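Putative Ribokinase II (Escherichia coli O6, PDB 3IQ0) probably transfers a phosphate from magnesium-bound ATP to a sugar, as a carbohydrate kinase of the pfkB (ribokinase) family. Local coordinates at residues P34-T48 against F65-V78. Numbering follows the deposited sequence.
Sequences PYPSGAPAIFIDQVT and FGDINIHRLAADGV
Pro36 packs against Asn69 where strand 34-37 crosses helix 65-75. Asn69 OD1 lies 3.1 Å from Pro36 CA and accepts a weak, bent hydrogen bond from Ser37 N. The other end of that amide holds it in place, since ND2 donates to Phe65 O one turn back, 3.0 Å away. Two residues earlier in the strand, Pro34 CG touches Phe65 CE1 at 3.7 Å. Phe95 of the second subunit meets the same phenyl ring edge-to-face. Strand 29-37 belongs to the small sheet that forms the lid in ribokinase-like folds, and helix 64-75 flanks the large central sheet, so the contact joins lid to core. Leu73 lies between the two helices, its CG 4.3 Å from Ile44 CG2. Buried Thr48 packs more tightly, with CG2 3.6 Å from Val78 CG2. Its OG1 donates to Asp76 O (2.8 Å) from above the carbonyl plane, beside the Schellman motif at Gly77. The solvent side is formed by Gly77, Arg72 and Asp76. Buried Asp45, its CG anti to the backbone N (chi1 -166°), reaches both charged residues. Arg72 NH1 meets Asp45 OD2 edge-on at 3.5 Å, and its NH2 pairs with Glu298. Asp45 OD1 and Asp76 OD2 are 2.5 Å apart.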
loop_
_atom_site.group_PDB
_atom_site.type_symbol
_atom_site.label_atom_id
_atom_site.label_comp_id
_atom_site.label_asym_id
_atom_site.label_seq_id
_atom_site.Cartn_x
_atom_site.Cartn_y
_atom_site.Cartn_z
ATOM N N PRO B 34 4.061 -5.605 -10.976
ATOM C CA PRO B 34 2.696 -5.805 -10.489
ATOM C C PRO B 34 1.887 -6.621 -11.484
ATOM O O PRO B 34 2.223 -6.674 -12.664
ATOM C CB PRO B 34 2.165 -4.383 -10.383
ATOM C CG PRO B 34 2.796 -3.736 -11.576
ATOM C CD PRO B 34 4.234 -4.224 -11.460
ATOM N N TYR B 35 0.823 -7.245 -10.996
ATOM C CA TYR B 35 -0.069 -8.038 -11.829
ATOM C C TYR B 35 -1.488 -7.553 -11.584
ATOM O O TYR B 35 -1.873 -7.297 -10.442
ATOM C CB TYR B 35 0.042 -9.525 -11.468
ATOM C CG TYR B 35 1.280 -10.190 -12.014
ATOM C CD1 TYR B 35 1.362 -10.550 -13.358
ATOM C CD2 TYR B 35 2.385 -10.426 -11.200
ATOM C CE1 TYR B 35 2.515 -11.127 -13.882
ATOM C CE2 TYR B 35 3.544 -11.005 -11.711
ATOM C CZ TYR B 35 3.601 -11.349 -13.054
ATOM O OH TYR B 35 4.747 -11.898 -13.577
ATOM N N PRO B 36 -2.283 -7.403 -12.655
ATOM C CA PRO B 36 -3.668 -6.945 -12.520
ATOM C C PRO B 36 -4.440 -7.921 -11.641
ATOM O O PRO B 36 -4.323 -9.125 -11.808
ATOM C CB PRO B 36 -4.178 -6.952 -13.959
ATOM C CG PRO B 36 -2.950 -6.769 -14.768
ATOM C CD PRO B 36 -1.944 -7.634 -14.068
ATOM N N SER B 37 -5.228 -7.417 -10.703
ATOM C CA SER B 37 -5.973 -8.319 -9.836
ATOM C C SER B 37 -7.258 -7.692 -9.295
ATOM O O SER B 37 -7.632 -6.586 -9.682
ATOM C CB SER B 37 -5.077 -8.783 -8.685
ATOM O OG SER B 37 -5.641 -9.893 -8.008
ATOM N N GLY B 38 -7.928 -8.405 -8.396
ATOM C CA GLY B 38 -9.179 -7.911 -7.847
ATOM C C GLY B 38 -10.309 -8.769 -8.387
ATOM O O GLY B 38 -10.546 -8.803 -9.596
ATOM N N ALA B 39 -11.007 -9.461 -7.489
ATOM C CA ALA B 39 -12.101 -10.347 -7.863
ATOM C C ALA B 39 -12.988 -9.801 -8.984
ATOM O O ALA B 39 -13.167 -10.462 -10.008
ATOM C CB ALA B 39 -12.956 -10.683 -6.625
ATOM N N PRO B 40 -13.554 -8.595 -8.812
ATOM C CA PRO B 40 -14.411 -8.053 -9.873
ATOM C C PRO B 40 -13.680 -7.907 -11.208
ATOM O O PRO B 40 -14.252 -8.177 -12.267
ATOM C CB PRO B 40 -14.849 -6.700 -9.313
ATOM C CG PRO B 40 -14.818 -6.918 -7.823
ATOM C CD PRO B 40 -13.537 -7.696 -7.643
ATOM N N ALA B 41 -12.417 -7.481 -11.150
ATOM C CA ALA B 41 -11.619 -7.290 -12.359
ATOM C C ALA B 41 -11.340 -8.609 -13.074
ATOM O O ALA B 41 -11.410 -8.683 -14.300
ATOM C CB ALA B 41 -10.305 -6.588 -12.020
ATOM N N ILE B 42 -11.012 -9.646 -12.313
ATOM C CA ILE B 42 -10.746 -10.947 -12.909
ATOM C C ILE B 42 -12.043 -11.512 -13.498
ATOM O O ILE B 42 -12.042 -12.084 -14.591
ATOM C CB ILE B 42 -10.160 -11.922 -11.868
ATOM C CG1 ILE B 42 -8.898 -11.314 -11.253
ATOM C CG2 ILE B 42 -9.830 -13.250 -12.533
ATOM C CD1 ILE B 42 -8.372 -12.062 -10.059
ATOM N N PHE B 43 -13.145 -11.343 -12.777
ATOM C CA PHE B 43 -14.444 -11.813 -13.251
ATOM C C PHE B 43 -14.741 -11.179 -14.606
ATOM O O PHE B 43 -15.018 -11.871 -15.589
ATOM C CB PHE B 43 -15.557 -11.403 -12.272
ATOM C CG PHE B 43 -16.960 -11.628 -12.798
ATOM C CD1 PHE B 43 -17.586 -12.864 -12.654
ATOM C CD2 PHE B 43 -17.655 -10.599 -13.432
ATOM C CE1 PHE B 43 -18.883 -13.077 -13.129
ATOM C CE2 PHE B 43 -18.956 -10.795 -13.918
ATOM C CZ PHE B 43 -19.569 -12.036 -13.764
ATOM N N ILE B 44 -14.682 -9.854 -14.645
ATOM C CA ILE B 44 -14.979 -9.115 -15.863
ATOM C C ILE B 44 -13.994 -9.384 -16.991
ATOM O O ILE B 44 -14.363 -9.322 -18.162
ATOM C CB ILE B 44 -15.059 -7.591 -15.580
ATOM C CG1 ILE B 44 -16.121 -6.968 -16.479
ATOM C CG2 ILE B 44 -13.717 -6.921 -15.804
ATOM C CD1 ILE B 44 -17.509 -7.472 -16.185
ATOM N N ASP B 45 -12.742 -9.677 -16.655
ATOM C CA ASP B 45 -11.764 -9.966 -17.704
ATOM C C ASP B 45 -12.148 -11.291 -18.374
ATOM O O ASP B 45 -12.004 -11.453 -19.592
ATOM C CB ASP B 45 -10.355 -10.068 -17.130
ATOM C CG ASP B 45 -9.288 -10.036 -18.207
ATOM O OD1 ASP B 45 -9.269 -9.068 -18.990
ATOM O OD2 ASP B 45 -8.464 -10.968 -18.263
ATOM N N GLN B 46 -12.651 -12.237 -17.587
ATOM C CA GLN B 46 -13.044 -13.522 -18.152
ATOM C C GLN B 46 -14.266 -13.315 -19.037
ATOM O O GLN B 46 -14.382 -13.928 -20.093
ATOM C CB GLN B 46 -13.343 -14.540 -17.044
ATOM C CG GLN B 46 -13.746 -15.935 -17.545
ATOM C CD GLN B 46 -12.763 -16.499 -18.557
ATOM O OE1 GLN B 46 -12.914 -16.308 -19.773
ATOM N NE2 GLN B 46 -11.747 -17.180 -18.067
ATOM N N VAL B 47 -15.170 -12.434 -18.616
ATOM C CA VAL B 47 -16.353 -12.159 -19.419
ATOM C C VAL B 47 -15.971 -11.598 -20.783
ATOM O O VAL B 47 -16.456 -12.075 -21.802
ATOM C CB VAL B 47 -17.295 -11.149 -18.737
ATOM C CG1 VAL B 47 -18.374 -10.726 -19.702
ATOM C CG2 VAL B 47 -17.912 -11.768 -17.486
ATOM N N THR B 48 -15.108 -10.585 -20.807
ATOM C CA THR B 48 -14.716 -9.991 -22.083
ATOM C C THR B 48 -13.882 -10.927 -22.945
ATOM O O THR B 48 -13.900 -10.820 -24.166
ATOM C CB THR B 48 -13.921 -8.680 -21.908
ATOM O OG1 THR B 48 -13.844 -8.023 -23.174
ATOM C CG2 THR B 48 -12.485 -8.960 -21.415
ATOM N N PHE B 65 0.231 1.583 -11.068
ATOM C CA PHE B 65 -0.453 0.365 -10.652
ATOM C C PHE B 65 -1.905 0.486 -11.081
ATOM O O PHE B 65 -2.562 -0.506 -11.394
ATOM C CB PHE B 65 -0.362 0.185 -9.136
ATOM C CG PHE B 65 1.006 -0.208 -8.650
ATOM C CD1 PHE B 65 1.995 -0.609 -9.548
ATOM C CD2 PHE B 65 1.292 -0.230 -7.292
ATOM C CE1 PHE B 65 3.244 -1.030 -9.099
ATOM C CE2 PHE B 65 2.540 -0.649 -6.834
ATOM C CZ PHE B 65 3.512 -1.049 -7.734
ATOM N N GLY B 66 -2.401 1.719 -11.088
ATOM C CA GLY B 66 -3.762 1.951 -11.519
ATOM C C GLY B 66 -3.807 1.789 -13.027
ATOM O O GLY B 66 -4.756 1.228 -13.571
ATOM N N ASP B 67 -2.756 2.259 -13.699
ATOM C CA ASP B 67 -2.673 2.184 -15.154
ATOM C C ASP B 67 -2.572 0.772 -15.715
ATOM O O ASP B 67 -3.171 0.470 -16.747
ATOM C CB ASP B 67 -1.477 2.988 -15.671
ATOM C CG ASP B 67 -1.581 4.465 -15.355
ATOM O OD1 ASP B 67 -2.682 4.923 -14.981
ATOM O OD2 ASP B 67 -0.558 5.173 -15.492
ATOM N N ILE B 68 -1.813 -0.096 -15.058
ATOM C CA ILE B 68 -1.671 -1.452 -15.572
ATOM C C ILE B 68 -3.021 -2.169 -15.606
ATOM O O ILE B 68 -3.285 -2.958 -16.513
ATOM C CB ILE B 68 -0.643 -2.275 -14.760
ATOM C CG1 ILE B 68 -0.305 -3.553 -15.526
ATOM C CG2 ILE B 68 -1.192 -2.601 -13.376
ATOM C CD1 ILE B 68 0.766 -4.387 -14.894
ATOM N N ASN B 69 -3.884 -1.892 -14.633
ATOM C CA ASN B 69 -5.201 -2.518 -14.621
ATOM C C ASN B 69 -6.084 -1.934 -15.720
ATOM O O ASN B 69 -6.749 -2.675 -16.442
ATOM C CB ASN B 69 -5.873 -2.345 -13.262
ATOM C CG ASN B 69 -5.292 -3.269 -12.211
ATOM O OD1 ASN B 69 -5.515 -4.482 -12.240
ATOM N ND2 ASN B 69 -4.534 -2.703 -11.284
ATOM N N ILE B 70 -6.080 -0.610 -15.861
ATOM C CA ILE B 70 -6.889 0.028 -16.894
ATOM C C ILE B 70 -6.454 -0.406 -18.290
ATOM O O ILE B 70 -7.295 -0.641 -19.155
ATOM C CB ILE B 70 -6.824 1.569 -16.811
ATOM C CG1 ILE B 70 -7.606 2.055 -15.590
ATOM C CG2 ILE B 70 -7.414 2.188 -18.078
ATOM C CD1 ILE B 70 -7.515 3.550 -15.352
ATOM N N HIS B 71 -5.144 -0.513 -18.504
ATOM C CA HIS B 71 -4.604 -0.921 -19.798
ATOM C C HIS B 71 -4.984 -2.356 -20.155
ATOM O O HIS B 71 -5.404 -2.641 -21.281
ATOM C CB HIS B 71 -3.076 -0.793 -19.802
ATOM C CG HIS B 71 -2.581 0.618 -19.725
ATOM N ND1 HIS B 71 -1.260 0.928 -19.495
ATOM C CD2 HIS B 71 -3.231 1.799 -19.850
ATOM C CE1 HIS B 71 -1.115 2.243 -19.479
ATOM N NE2 HIS B 71 -2.295 2.793 -19.692
ATOM N N ARG B 72 -4.823 -3.259 -19.194
ATOM C CA ARG B 72 -5.147 -4.669 -19.399
ATOM C C ARG B 72 -6.629 -4.846 -19.725
ATOM O O ARG B 72 -6.980 -5.491 -20.703
ATOM C CB ARG B 72 -4.796 -5.484 -18.150
ATOM C CG ARG B 72 -5.451 -6.861 -18.109
ATOM C CD ARG B 72 -4.945 -7.762 -19.224
ATOM N NE ARG B 72 -3.790 -8.539 -18.794
ATOM C CZ ARG B 72 -3.858 -9.767 -18.287
ATOM N NH1 ARG B 72 -5.029 -10.377 -18.152
ATOM N NH2 ARG B 72 -2.750 -10.382 -17.899
ATOM N N LEU B 73 -7.494 -4.283 -18.888
ATOM C CA LEU B 73 -8.937 -4.386 -19.096
ATOM C C LEU B 73 -9.382 -3.763 -20.416
ATOM O O LEU B 73 -10.193 -4.342 -21.140
ATOM C CB LEU B 73 -9.674 -3.727 -17.924
ATOM C CG LEU B 73 -10.202 -4.615 -16.781
ATOM C CD1 LEU B 73 -9.547 -5.971 -16.781
ATOM C CD2 LEU B 73 -10.000 -3.910 -15.467
ATOM N N ALA B 74 -8.856 -2.586 -20.733
ATOM C CA ALA B 74 -9.229 -1.921 -21.977
ATOM C C ALA B 74 -8.769 -2.746 -23.171
ATOM O O ALA B 74 -9.525 -2.960 -24.119
ATOM C CB ALA B 74 -8.614 -0.527 -22.033
ATOM N N ALA B 75 -7.530 -3.222 -23.116
ATOM C CA ALA B 75 -6.971 -4.022 -24.197
ATOM C C ALA B 75 -7.760 -5.308 -24.404
ATOM O O ALA B 75 -7.871 -5.795 -25.526
ATOM C CB ALA B 75 -5.501 -4.346 -23.907
ATOM N N ASP B 76 -8.315 -5.860 -23.326
ATOM C CA ASP B 76 -9.084 -7.087 -23.439
ATOM C C ASP B 76 -10.514 -6.847 -23.920
ATOM O O ASP B 76 -11.271 -7.795 -24.138
ATOM C CB ASP B 76 -9.077 -7.855 -22.116
ATOM C CG ASP B 76 -7.759 -8.578 -21.875
ATOM O OD1 ASP B 76 -6.968 -8.731 -22.834
ATOM O OD2 ASP B 76 -7.513 -9.014 -20.736
ATOM N N GLY B 77 -10.878 -5.578 -24.089
ATOM C CA GLY B 77 -12.201 -5.252 -24.591
ATOM C C GLY B 77 -13.219 -4.757 -23.585
ATOM O O GLY B 77 -14.382 -4.547 -23.938
ATOM N N VAL B 78 -12.801 -4.575 -22.337
ATOM C CA VAL B 78 -13.721 -4.101 -21.303
ATOM C C VAL B 78 -13.989 -2.605 -21.410
ATOM O O VAL B 78 -13.106 -1.832 -21.775
ATOM C CB VAL B 78 -13.176 -4.373 -19.883
ATOM C CG1 VAL B 78 -14.173 -3.879 -18.850
ATOM C CG2 VAL B 78 -12.910 -5.855 -19.700
#